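Local coordinates for hypothetical membrane protein (Corynebacterium glutamicum, PDB 6JSB), which binds heme through an HtaA domain, the part of the protein in this structure, and probably passes it along the heme uptake machinery, at residues A[140-146]-A[160-166]; A[27-31]-A[77-81]; A[40-46]-A[55-60]. One frame throughout, in Å; residues are numbered along the deposited sequence. Where two conformers were deposited one is given.

Contact 1. Residues A[140-146]-A[160-166]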
loop_
_atom_site.group_PDB
_atom_site.type_symbol
_atom_site.label_atom_id
_atom_site.label_comp_id
_atom_site.label_asym_id
_atom_site.label_seq_id
_atom_site.Cartn_x
_atom_site.Cartn_y
_atom_site.Cartn_z
ATOM N N GLU A 140 5.838 -9.436 -2.434
ATOM C CA GLU A 140 5.085 -9.118 -3.669
ATOM C C GLU A 140 3.590 -9.141 -3.373
ATOM O O GLU A 140 3.004 -10.222 -3.228
ATOM C CB GLU A 140 5.407 -10.131 -4.769
ATOM C CG GLU A 140 6.875 -10.160 -5.075
ATOM C CD GLU A 140 7.223 -11.203 -6.190
ATOM O OE1 GLU A 140 8.415 -11.296 -6.466
ATOM O OE2 GLU A 140 6.301 -11.807 -6.812
ATOM N N LEU A 141 2.979 -7.949 -3.335
ATOM C CA LEU A 141 1.561 -7.817 -3.053
ATOM C C LEU A 141 0.746 -7.863 -4.329
ATOM O O LEU A 141 -0.372 -8.390 -4.322
ATOM C CB LEU A 141 1.321 -6.484 -2.347
ATOM C CG LEU A 141 -0.154 -6.224 -2.020
ATOM C CD1 LEU A 141 -0.652 -7.090 -0.891
ATOM C CD2 LEU A 141 -0.376 -4.712 -1.667
ATOM N N ALA A 142 1.252 -7.283 -5.423
ATOM C CA ALA A 142 0.435 -7.182 -6.628
ATOM C C ALA A 142 1.333 -7.197 -7.837
ATOM O O ALA A 142 2.486 -6.724 -7.764
ATOM C CB ALA A 142 -0.431 -5.871 -6.647
ATOM N N THR A 143 0.777 -7.656 -8.976
ATOM C CA THR A 143 1.432 -7.456 -10.269
ATOM C C THR A 143 0.820 -6.233 -10.930
ATOM O O THR A 143 -0.266 -5.801 -10.554
ATOM C CB THR A 143 1.284 -8.669 -11.191
ATOM O OG1 THR A 143 -0.091 -8.981 -11.317
ATOM C CG2 THR A 143 2.022 -9.880 -10.561
ATOM N N ILE A 144 1.585 -5.619 -11.851
ATOM C CA ILE A 144 1.162 -4.329 -12.417
ATOM C C ILE A 144 1.307 -4.392 -13.921
ATOM O O ILE A 144 2.301 -4.931 -14.429
ATOM C CB ILE A 144 2.043 -3.160 -11.912
ATOM C CG1 ILE A 144 2.196 -3.195 -10.397
ATOM C CG2 ILE A 144 1.400 -1.829 -12.355
ATOM C CD1 ILE A 144 3.241 -2.144 -9.851
ATOM N N THR A 145 0.336 -3.821 -14.635
ATOM C CA THR A 145 0.493 -3.558 -16.057
ATOM C C THR A 145 0.343 -2.052 -16.230
ATOM O O THR A 145 -0.653 -1.453 -15.787
ATOM C CB THR A 145 -0.519 -4.331 -16.909
ATOM O OG1 THR A 145 -0.410 -5.735 -16.630
ATOM C CG2 THR A 145 -0.275 -4.087 -18.416
ATOM N N PHE A 146 1.344 -1.438 -16.836
ATOM C CA PHE A 146 1.322 0.016 -17.047
ATOM C C PHE A 146 0.784 0.368 -18.433
ATOM O O PHE A 146 0.873 -0.423 -19.397
ATOM C CB PHE A 146 2.728 0.603 -16.901
ATOM C CG PHE A 146 3.284 0.508 -15.495
ATOM C CD1 PHE A 146 2.848 1.347 -14.514
ATOM C CD2 PHE A 146 4.281 -0.473 -15.200
ATOM C CE1 PHE A 146 3.360 1.244 -13.190
ATOM C CE2 PHE A 146 4.790 -0.536 -13.876
ATOM C CZ PHE A 146 4.307 0.326 -12.917
ATOM N N THR A 160 0.126 5.321 -15.383
ATOM C CA THR A 160 -0.750 4.582 -14.488
ATOM C C THR A 160 -0.705 3.104 -14.813
ATOM O O THR A 160 -0.627 2.740 -15.990
ATOM C CB THR A 160 -2.183 5.115 -14.619
ATOM O OG1 THR A 160 -2.133 6.462 -14.075
ATOM C CG2 THR A 160 -3.116 4.290 -13.794
ATOM N N GLY A 161 -0.695 2.301 -13.763
ATOM C CA GLY A 161 -0.764 0.842 -13.904
ATOM C C GLY A 161 -1.938 0.208 -13.181
ATOM O O GLY A 161 -2.358 0.674 -12.097
ATOM N N GLN A 162 -2.543 -0.808 -13.826
ATOM C CA GLN A 162 -3.563 -1.639 -13.180
ATOM C C GLN A 162 -2.828 -2.636 -12.296
ATOM O O GLN A 162 -1.753 -3.120 -12.676
ATOM C CB GLN A 162 -4.438 -2.403 -14.202
ATOM C CG GLN A 162 -5.510 -1.524 -14.901
ATOM C CD GLN A 162 -6.338 -2.275 -15.926
ATOM O OE1 GLN A 162 -7.242 -3.060 -15.575
ATOM N NE2 GLN A 162 -6.029 -2.060 -17.203
ATOM N N THR A 163 -3.422 -2.977 -11.145
ATOM C CA THR A 163 -2.811 -3.893 -10.175
ATOM C C THR A 163 -3.719 -5.091 -9.953
ATOM O O THR A 163 -4.948 -4.965 -9.978
ATOM C CB THR A 163 -2.605 -3.215 -8.832
ATOM O OG1 THR A 163 -3.875 -2.676 -8.404
ATOM C CG2 THR A 163 -1.635 -1.978 -8.987
ATOM N N LYS A 164 -3.089 -6.259 -9.724
ATOM C CA LYS A 164 -3.809 -7.496 -9.414
ATOM C C LYS A 164 -3.113 -8.204 -8.255
ATOM O O LYS A 164 -1.906 -8.358 -8.271
ATOM C CB LYS A 164 -3.864 -8.425 -10.639
ATOM C CG LYS A 164 -4.877 -7.847 -11.717
ATOM C CD LYS A 164 -4.954 -8.801 -12.901
ATOM C CE LYS A 164 -6.106 -8.421 -13.879
ATOM N NZ LYS A 164 -6.258 -6.950 -14.060
ATOM N N LEU A 165 -3.896 -8.649 -7.286
ATOM C CA LEU A 165 -3.377 -9.278 -6.071
ATOM C C LEU A 165 -2.648 -10.571 -6.412
ATOM O O LEU A 165 -3.129 -11.396 -7.201
ATOM C CB LEU A 165 -4.565 -9.598 -5.156
ATOM C CG LEU A 165 -4.244 -9.981 -3.708
ATOM C CD1 LEU A 165 -3.715 -8.713 -2.972
ATOM C CD2 LEU A 165 -5.599 -10.472 -3.092
ATOM N N THR A 166 -1.510 -10.776 -5.752
ATOM C CA THR A 166 -0.792 -12.033 -5.875
ATOM C C THR A 166 -1.313 -13.087 -4.886
ATOM O O THR A 166 -2.072 -12.800 -3.944
ATOM C CB THR A 166 0.695 -11.828 -5.578
ATOM O OG1 THR A 166 0.816 -11.396 -4.219
ATOM C CG2 THR A 166 1.362 -10.825 -6.499
HETATM O O HOH W 1 -1.310 -11.065 -9.752
HETATM O O HOH W 2 -2.244 -6.005 -13.751
#
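Four backbone hydrogen bonds pair the two strands: Thr143 N to Lys164 O (2.9 Å), Lys164 N to Thr143 O (3.0 Å), Thr145 N to Gln162 O (2.9 Å) and Gln162 N to Thr145 O (2.8 Å). Beyond them, Thr166 N donates to Leu141 O (3.0 Å) and Thr166 OG1 to Glu140 O (2.7 Å). That hydroxyl also caps Gly169 N, so threonine suits both its place just past the strand's end and the N-cap of helix 167-172.

Polar Thr143, Thr145, Gln162 and Lys164 line the exposed face, where a water bridges Thr143 OG1 (2.9 Å) and Lys164 O (3.1 Å). Ile144, Phe146 and Thr163, its OG1 hydrogen-bonded to Ala184 O, line the buried face. Gly161 lets Phe146 CD1 reach its CA at 3.7 Å; a CB there would clash with Phe146 and Ile144. Leu141 CD1 meets Leu165 CD1 at 4.0 Å.

Leu141 and Ala142 both face Leu115 of strand 112-122, a classic beta bulge in the first strand of this antiparallel hairpin, part of the curled HtaA sheet.

Contact 2. Residues A[27-31]-A[77-81]. With HEM (protoporphyrin IX containing Fe), chain C.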
loop_
_atom_site.group_PDB
_atom_site.type_symbol
_atom_site.label_atom_id
_atom_site.label_comp_id
_atom_site.label_asym_id
_atom_site.label_seq_id
_atom_site.Cartn_x
_atom_site.Cartn_y
_atom_site.Cartn_z
ATOM N N PRO A 27 -19.716 0.650 8.765
ATOM C CA PRO A 27 -20.408 0.062 9.934
ATOM C C PRO A 27 -20.183 -1.420 10.128
ATOM O O PRO A 27 -20.487 -1.937 11.223
ATOM C CB PRO A 27 -21.911 0.358 9.643
ATOM C CG PRO A 27 -21.979 0.404 8.112
ATOM C CD PRO A 27 -20.663 1.138 7.740
ATOM N N ILE A 28 -19.612 -2.131 9.142
ATOM C CA ILE A 28 -19.361 -3.548 9.351
ATOM C C ILE A 28 -18.105 -3.723 10.190
ATOM O O ILE A 28 -18.106 -4.456 11.187
ATOM C CB ILE A 28 -19.249 -4.280 7.994
ATOM C CG1 ILE A 28 -20.555 -4.131 7.200
ATOM C CG2 ILE A 28 -18.857 -5.764 8.199
ATOM C CD1 ILE A 28 -20.420 -4.542 5.747
ATOM N N ALA A 29 -16.996 -3.050 9.790
ATOM C CA ALA A 29 -15.737 -3.191 10.537
ATOM C C ALA A 29 -15.669 -2.260 11.755
ATOM O O ALA A 29 -14.883 -2.506 12.662
ATOM C CB ALA A 29 -14.520 -2.914 9.618
ATOM N N ASN A 30 -16.412 -1.157 11.753
ATOM C CA ASN A 30 -16.222 -0.146 12.793
ATOM C C ASN A 30 -17.565 0.514 13.096
ATOM O O ASN A 30 -17.668 1.732 13.144
ATOM C CB ASN A 30 -15.171 0.881 12.370
ATOM C CG ASN A 30 -13.757 0.442 12.733
ATOM O OD1 ASN A 30 -13.461 0.175 13.902
ATOM N ND2 ASN A 30 -12.848 0.382 11.711
ATOM N N GLY A 31 -18.599 -0.306 13.303
ATOM C CA GLY A 31 -19.938 0.189 13.681
ATOM C C GLY A 31 -20.421 -0.286 15.039
ATOM O O GLY A 31 -19.623 -0.510 15.961
ATOM N N TRP A 77 -4.536 0.199 8.991
ATOM C CA TRP A 77 -5.991 0.054 9.097
ATOM C C TRP A 77 -6.333 -0.822 10.306
ATOM O O TRP A 77 -5.695 -1.870 10.515
ATOM C CB TRP A 77 -6.566 -0.670 7.888
ATOM C CG TRP A 77 -6.427 -0.013 6.534
ATOM C CD1 TRP A 77 -7.447 0.596 5.828
ATOM C CD2 TRP A 77 -5.283 -0.034 5.659
ATOM N NE1 TRP A 77 -6.985 0.999 4.593
ATOM C CE2 TRP A 77 -5.648 0.644 4.479
ATOM C CE3 TRP A 77 -3.955 -0.526 5.792
ATOM C CZ2 TRP A 77 -4.757 0.797 3.391
ATOM C CZ3 TRP A 77 -3.077 -0.375 4.742
ATOM C CH2 TRP A 77 -3.472 0.303 3.547
ATOM N N THR A 78 -7.373 -0.446 11.054
ATOM C CA THR A 78 -7.770 -1.252 12.211
ATOM C C THR A 78 -9.293 -1.327 12.259
ATOM O O THR A 78 -9.980 -0.310 12.128
ATOM C CB THR A 78 -7.264 -0.641 13.541
ATOM O OG1 THR A 78 -7.397 0.777 13.537
ATOM C CG2 THR A 78 -5.746 -0.947 13.729
ATOM N N GLY A 79 -9.812 -2.530 12.479
ATOM C CA GLY A 79 -11.245 -2.714 12.682
ATOM C C GLY A 79 -11.573 -4.019 13.404
ATOM O O GLY A 79 -10.694 -4.787 13.805
ATOM N N HIS A 80 -12.871 -4.239 13.642
ATOM C CA HIS A 80 -13.341 -5.455 14.309
ATOM C C HIS A 80 -12.664 -5.647 15.670
ATOM O O HIS A 80 -12.148 -6.707 15.981
ATOM C CB HIS A 80 -13.142 -6.723 13.423
ATOM C CG HIS A 80 -13.890 -6.654 12.122
ATOM N ND1 HIS A 80 -15.247 -6.912 12.027
ATOM C CD2 HIS A 80 -13.453 -6.392 10.856
ATOM C CE1 HIS A 80 -15.615 -6.757 10.752
ATOM N NE2 HIS A 80 -14.545 -6.450 10.032
ATOM N N ASN A 81 -12.793 -4.649 16.526
ATOM C CA ASN A 81 -12.161 -4.737 17.834
ATOM C C ASN A 81 -12.888 -5.708 18.759
ATOM O O ASN A 81 -14.050 -5.507 19.112
ATOM C CB ASN A 81 -12.081 -3.377 18.514
ATOM C CG ASN A 81 -11.043 -3.402 19.620
ATOM O OD1 ASN A 81 -11.230 -4.116 20.620
ATOM N ND2 ASN A 81 -9.931 -2.715 19.432
HETATM C CHA HEM C . -15.147 -7.879 3.775
HETATM C CHB HEM C . -16.690 -9.110 8.202
HETATM C CHC HEM C . -12.039 -9.845 9.515
HETATM C CHD HEM C . -10.491 -8.273 5.141
HETATM C C1A HEM C . -15.946 -8.230 4.845
HETATM C C2A HEM C . -17.391 -8.342 4.759
HETATM C C3A HEM C . -17.858 -8.674 5.985
HETATM C C4A HEM C . -16.691 -8.785 6.859
HETATM C CMA HEM C . -19.340 -8.904 6.414
HETATM C CAA HEM C . -18.194 -8.120 3.460
HETATM C CBA HEM C . -18.689 -6.682 3.401
HETATM C CGA HEM C . -19.163 -6.375 1.998
HETATM O O1A HEM C . -19.721 -5.261 1.796
HETATM O O2A HEM C . -18.960 -7.247 1.094
HETATM C C1B HEM C . -15.572 -9.404 8.931
HETATM C C2B HEM C . -15.570 -9.831 10.331
HETATM C C3B HEM C . -14.294 -10.043 10.699
HETATM C C4B HEM C . -13.422 -9.729 9.559
HETATM C CMB HEM C . -16.885 -10.026 11.139
HETATM C CAB HEM C . -13.718 -10.505 12.070
HETATM C CBB HEM C . -14.412 -10.370 13.204
HETATM C C1C HEM C . -11.201 -9.475 8.457
HETATM C C2C HEM C . -9.759 -9.512 8.473
HETATM C C3C HEM C . -9.310 -9.035 7.287
HETATM C C4C HEM C . -10.476 -8.747 6.456
HETATM C CMC HEM C . -8.882 -9.896 9.694
HETATM C CAC HEM C . -7.833 -8.875 6.975
HETATM C CBC HEM C . -7.461 -7.892 6.167
HETATM C C1D HEM C . -11.635 -8.049 4.404
HETATM C C2D HEM C . -11.645 -7.622 3.023
HETATM C C3D HEM C . -12.926 -7.504 2.616
HETATM C C4D HEM C . -13.779 -7.833 3.746
HETATM C CMD HEM C . -10.357 -7.427 2.194
HETATM C CAD HEM C . -13.399 -7.068 1.194
HETATM C CBD HEM C . -13.695 -5.548 1.279
HETATM C CGD HEM C . -14.117 -5.093 -0.116
HETATM O O1D HEM C . -15.284 -5.441 -0.507
HETATM O O2D HEM C . -13.262 -4.421 -0.793
HETATM N NA HEM C . -15.517 -8.530 6.155
HETATM N NB HEM C . -14.256 -9.318 8.526
HETATM N NC HEM C . -11.603 -9.024 7.195
HETATM N ND HEM C . -12.942 -8.138 4.798
HETATM FE FE HEM C . -13.478 -8.529 6.774
HETATM O O HOH W 3 -13.688 -1.934 15.886
#
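A short, weakly bonded helix packs here against the end of strand 68-81, and together they form part of the heme pocket wall on the side of the axial ligand, Tyr23.

Ile28 opens the contact with an apolar side chain suited to heme: its CD1 lies 3.6 Å from HEM CBA, the methylene next to the carboxylate of a propionate arm, while its CG2 is 4.2 Å from His80 CE1.

Ala29 does the central work. Its carbonyl O accepts a nearly straight hydrogen bond from His80 N (2.8 Å), and its CA sits over the imidazole in a CH-pi contact, 3.7 Å from the ring centroid. A small residue lets the backbone come this close, with Ala29 CB 3.6 Å from His80 NE2. The opposite ring face turns to the porphyrin, His80 CE1 lying 3.1 Å from HEM C2B, so the imidazole is sandwiched between helix and heme. His80 NE2 is hydrogen-bonded to Tyr23 OH, an arrangement consistent with the histidine tuning the iron-bound phenolate, as in other Tyr-ligated heme carriers; ND1 pairs with Tyr34 OH.

Asn30 sends ND2 to Thr78 O, 3.0 Å away, and also to Leu24 O, tying two helices to the strand. Gly79 makes room, since a CB there would be tight against both Ala29 CB and Asn30 ND2. The other amide atom of Asn30, OD1, takes Gly38 N and a water that stands 2.9 Å from Asn30 OD1 and 2.9 Å from Asn81 N.

Contact 3. Residues A[40-46]-A[55-60]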
loop_
_atom_site.group_PDB
_atom_site.type_symbol
_atom_site.label_atom_id
_atom_site.label_comp_id
_atom_site.label_asym_id
_atom_site.label_seq_id
_atom_site.Cartn_x
_atom_site.Cartn_y
_atom_site.Cartn_z
ATOM N N ILE A 40 -8.215 4.564 9.942
ATOM C CA ILE A 40 -7.007 4.624 9.119
ATOM C C ILE A 40 -6.071 5.709 9.655
ATOM O O ILE A 40 -6.509 6.850 9.894
ATOM C CB ILE A 40 -7.391 4.896 7.640
ATOM C CG1 ILE A 40 -8.270 3.734 7.131
ATOM C CG2 ILE A 40 -6.133 5.182 6.759
ATOM C CD1 ILE A 40 -8.743 3.843 5.667
ATOM N N GLU A 41 -4.797 5.367 9.859
ATOM C CA GLU A 41 -3.768 6.331 10.223
ATOM C C GLU A 41 -2.651 6.258 9.194
ATOM O O GLU A 41 -2.311 5.174 8.715
ATOM C CB GLU A 41 -3.201 6.057 11.652
ATOM C CG GLU A 41 -2.212 7.109 12.153
ATOM C CD GLU A 41 -1.948 7.029 13.664
ATOM O OE1 GLU A 41 -1.865 5.907 14.206
ATOM O OE2 GLU A 41 -1.856 8.089 14.330
ATOM N N VAL A 42 -2.104 7.415 8.811
ATOM C CA VAL A 42 -1.010 7.434 7.839
ATOM C C VAL A 42 0.232 8.039 8.504
ATOM O O VAL A 42 0.125 8.738 9.523
ATOM C CB VAL A 42 -1.398 8.199 6.540
ATOM C CG1 VAL A 42 -2.741 7.634 5.990
ATOM C CG2 VAL A 42 -1.461 9.721 6.828
ATOM N N ARG A 43 1.420 7.770 7.933
ATOM C CA ARG A 43 2.643 8.241 8.542
ATOM C C ARG A 43 3.751 8.346 7.489
ATOM O O ARG A 43 3.631 7.841 6.359
ATOM C CB ARG A 43 3.081 7.300 9.679
ATOM C CG ARG A 43 3.472 5.898 9.163
ATOM C CD ARG A 43 3.896 5.031 10.362
ATOM N NE ARG A 43 4.452 3.735 9.930
ATOM C CZ ARG A 43 3.701 2.711 9.555
ATOM N NH1 ARG A 43 2.361 2.811 9.531
ATOM N NH2 ARG A 43 4.313 1.558 9.209
ATOM N N ASP A 44 4.855 8.974 7.921
ATOM C CA ASP A 44 6.125 8.947 7.200
ATOM C C ASP A 44 5.971 9.474 5.774
ATOM O O ASP A 44 6.646 9.012 4.847
ATOM C CB ASP A 44 6.746 7.529 7.202
ATOM C CG ASP A 44 7.112 7.050 8.641
ATOM O OD1 ASP A 44 7.437 7.893 9.492
ATOM O OD2 ASP A 44 7.065 5.836 8.953
ATOM N N GLY A 45 5.161 10.511 5.618
ATOM C CA GLY A 45 5.146 11.203 4.346
ATOM C C GLY A 45 3.922 10.901 3.507
ATOM O O GLY A 45 3.704 11.587 2.509
ATOM N N VAL A 46 3.124 9.901 3.864
ATOM C CA VAL A 46 1.870 9.695 3.135
ATOM C C VAL A 46 0.965 10.889 3.398
ATOM O O VAL A 46 0.866 11.378 4.528
ATOM C CB VAL A 46 1.197 8.380 3.568
ATOM C CG1 VAL A 46 -0.243 8.328 3.085
ATOM C CG2 VAL A 46 1.958 7.192 2.981
ATOM N N ARG A 55 -11.498 7.984 -0.371
ATOM C CA ARG A 55 -10.195 8.235 0.213
ATOM C C ARG A 55 -9.109 7.998 -0.830
ATOM O O ARG A 55 -9.153 7.018 -1.621
ATOM C CB ARG A 55 -9.949 7.306 1.413
ATOM C CG ARG A 55 -8.572 7.575 2.087
ATOM C CD ARG A 55 -8.505 6.746 3.371
ATOM N NE ARG A 55 -9.376 7.231 4.485
ATOM C CZ ARG A 55 -8.997 8.164 5.345
ATOM N NH1 ARG A 55 -7.851 8.849 5.185
ATOM N NH2 ARG A 55 -9.788 8.431 6.400
ATOM N N GLU A 56 -8.116 8.866 -0.782
ATOM C CA GLU A 56 -6.921 8.734 -1.657
ATOM C C GLU A 56 -5.673 8.766 -0.798
ATOM O O GLU A 56 -5.658 9.372 0.298
ATOM C CB GLU A 56 -6.883 9.928 -2.651
ATOM C CG GLU A 56 -8.046 9.851 -3.655
ATOM C CD GLU A 56 -8.011 10.985 -4.658
ATOM O OE1 GLU A 56 -8.601 12.012 -4.351
ATOM O OE2 GLU A 56 -7.362 10.857 -5.737
ATOM N N PHE A 57 -4.604 8.101 -1.272
ATOM C CA PHE A 57 -3.311 8.211 -0.608
ATOM C C PHE A 57 -2.257 8.623 -1.613
ATOM O O PHE A 57 -2.219 8.050 -2.720
ATOM C CB PHE A 57 -2.827 6.829 -0.022
ATOM C CG PHE A 57 -3.739 6.195 0.978
ATOM C CD1 PHE A 57 -4.383 4.997 0.656
ATOM C CD2 PHE A 57 -3.914 6.764 2.241
ATOM C CE1 PHE A 57 -5.232 4.351 1.591
ATOM C CE2 PHE A 57 -4.713 6.131 3.152
ATOM C CZ PHE A 57 -5.398 4.948 2.839
ATOM N N THR A 58 -1.373 9.549 -1.234
ATOM C CA THR A 58 -0.174 9.759 -2.053
ATOM C C THR A 58 1.019 9.292 -1.230
ATOM O O THR A 58 1.058 9.506 -0.013
ATOM C CB THR A 58 0.059 11.221 -2.481
ATOM O OG1 THR A 58 0.448 11.982 -1.332
ATOM C CG2 THR A 58 -1.191 11.792 -3.117
ATOM N N TRP A 59 1.947 8.603 -1.868
ATOM C CA TRP A 59 3.102 8.031 -1.224
ATOM C C TRP A 59 4.340 8.747 -1.743
ATOM O O TRP A 59 4.464 8.916 -2.973
ATOM C CB TRP A 59 3.208 6.503 -1.554
ATOM C CG TRP A 59 1.964 5.686 -1.188
ATOM C CD1 TRP A 59 0.768 5.651 -1.868
ATOM C CD2 TRP A 59 1.831 4.749 -0.092
ATOM N NE1 TRP A 59 -0.110 4.764 -1.264
ATOM C CE2 TRP A 59 0.512 4.207 -0.166
ATOM C CE3 TRP A 59 2.695 4.340 0.935
ATOM C CZ2 TRP A 59 0.053 3.246 0.701
ATOM C CZ3 TRP A 59 2.219 3.364 1.856
ATOM C CH2 TRP A 59 0.914 2.839 1.731
ATOM N N PRO A 60 5.274 9.158 -0.878
ATOM C CA PRO A 60 6.402 9.961 -1.350
ATOM C C PRO A 60 7.447 9.086 -2.019
ATOM O O PRO A 60 7.785 8.022 -1.522
ATOM C CB PRO A 60 6.952 10.589 -0.052
ATOM C CG PRO A 60 6.605 9.524 1.048
ATOM C CD PRO A 60 5.238 9.029 0.604
HETATM O O HOH W 4 3.074 11.817 -0.350
#
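This is a side-chain contact between two strands that share no hydrogen bond: strand 39-43, which pairs with strand 68-81, and strand 56-65, which pairs with strands 2-14, 47-49 and 68-81. Where the sheet branches, residues 40-46 lie across 55-60, and apolar side chains fill the space between.

Phe57 is the large residue in the middle. Ile40 CG2 meets the edge of its ring at CE2 (4.0 Å), Val42 CG1 approaches CE2 at 3.8 Å, and Val46 CG1 comes within 4.1 Å of Phe57 CD2. Beta-branched residues suit both an extended chain and such dense packing. Val46 also points CG2 at the six-membered ring of Trp59, an off-centre CH-pi contact 4.1 Å from the centroid, and its CA makes a CH...O contact of 3.3 Å to Thr58 O. At the other end, Ile40 CB lies over one face of the Arg55 guanidinium, which forms a salt bridge with Glu25.

The chain reverses in a type I' turn from Arg43 to Val46, closed by Val46 N to Arg43 O (3.3 Å). Asp44 and Gly45 both take positive phi angles. At Gly45 (phi 105°) a CB would jam against Asp44 O, reason enough for glycine, and would also strike Pro60 CG; Gly45 O packs 3.5 Å from Pro60 CD. A water joins Gly45 O (2.9 Å) to Thr58 OG1 (2.8 Å).

Strand 47-49 flanks the cluster, with Thr48 touching Val42 and Phe57; Val75 and Trp77 of strand 68-81 and Asn21 and Leu24 of helix 18-24 border it further.

From the N terminus, helix 27-30 opens the loop of contact 2, and strand 39-43, the next regular element, opens contact 3. Contact 3 closes on residues 55-60 while contact 2 is still open, so it is nested inside the larger loop that ends at residues 77-81. The two touch where Trp77 CD1 meets Ile40 CG1 at 3.5 Å, linking the heme pocket wall to the branched part of the sheet. Contact 1 comes later in series, a local hairpin loop between 140-146 and 160-166. It touches neither of the others, its nearest atoms being about 8 Å from each, but all three reach the same antiparallel sheet.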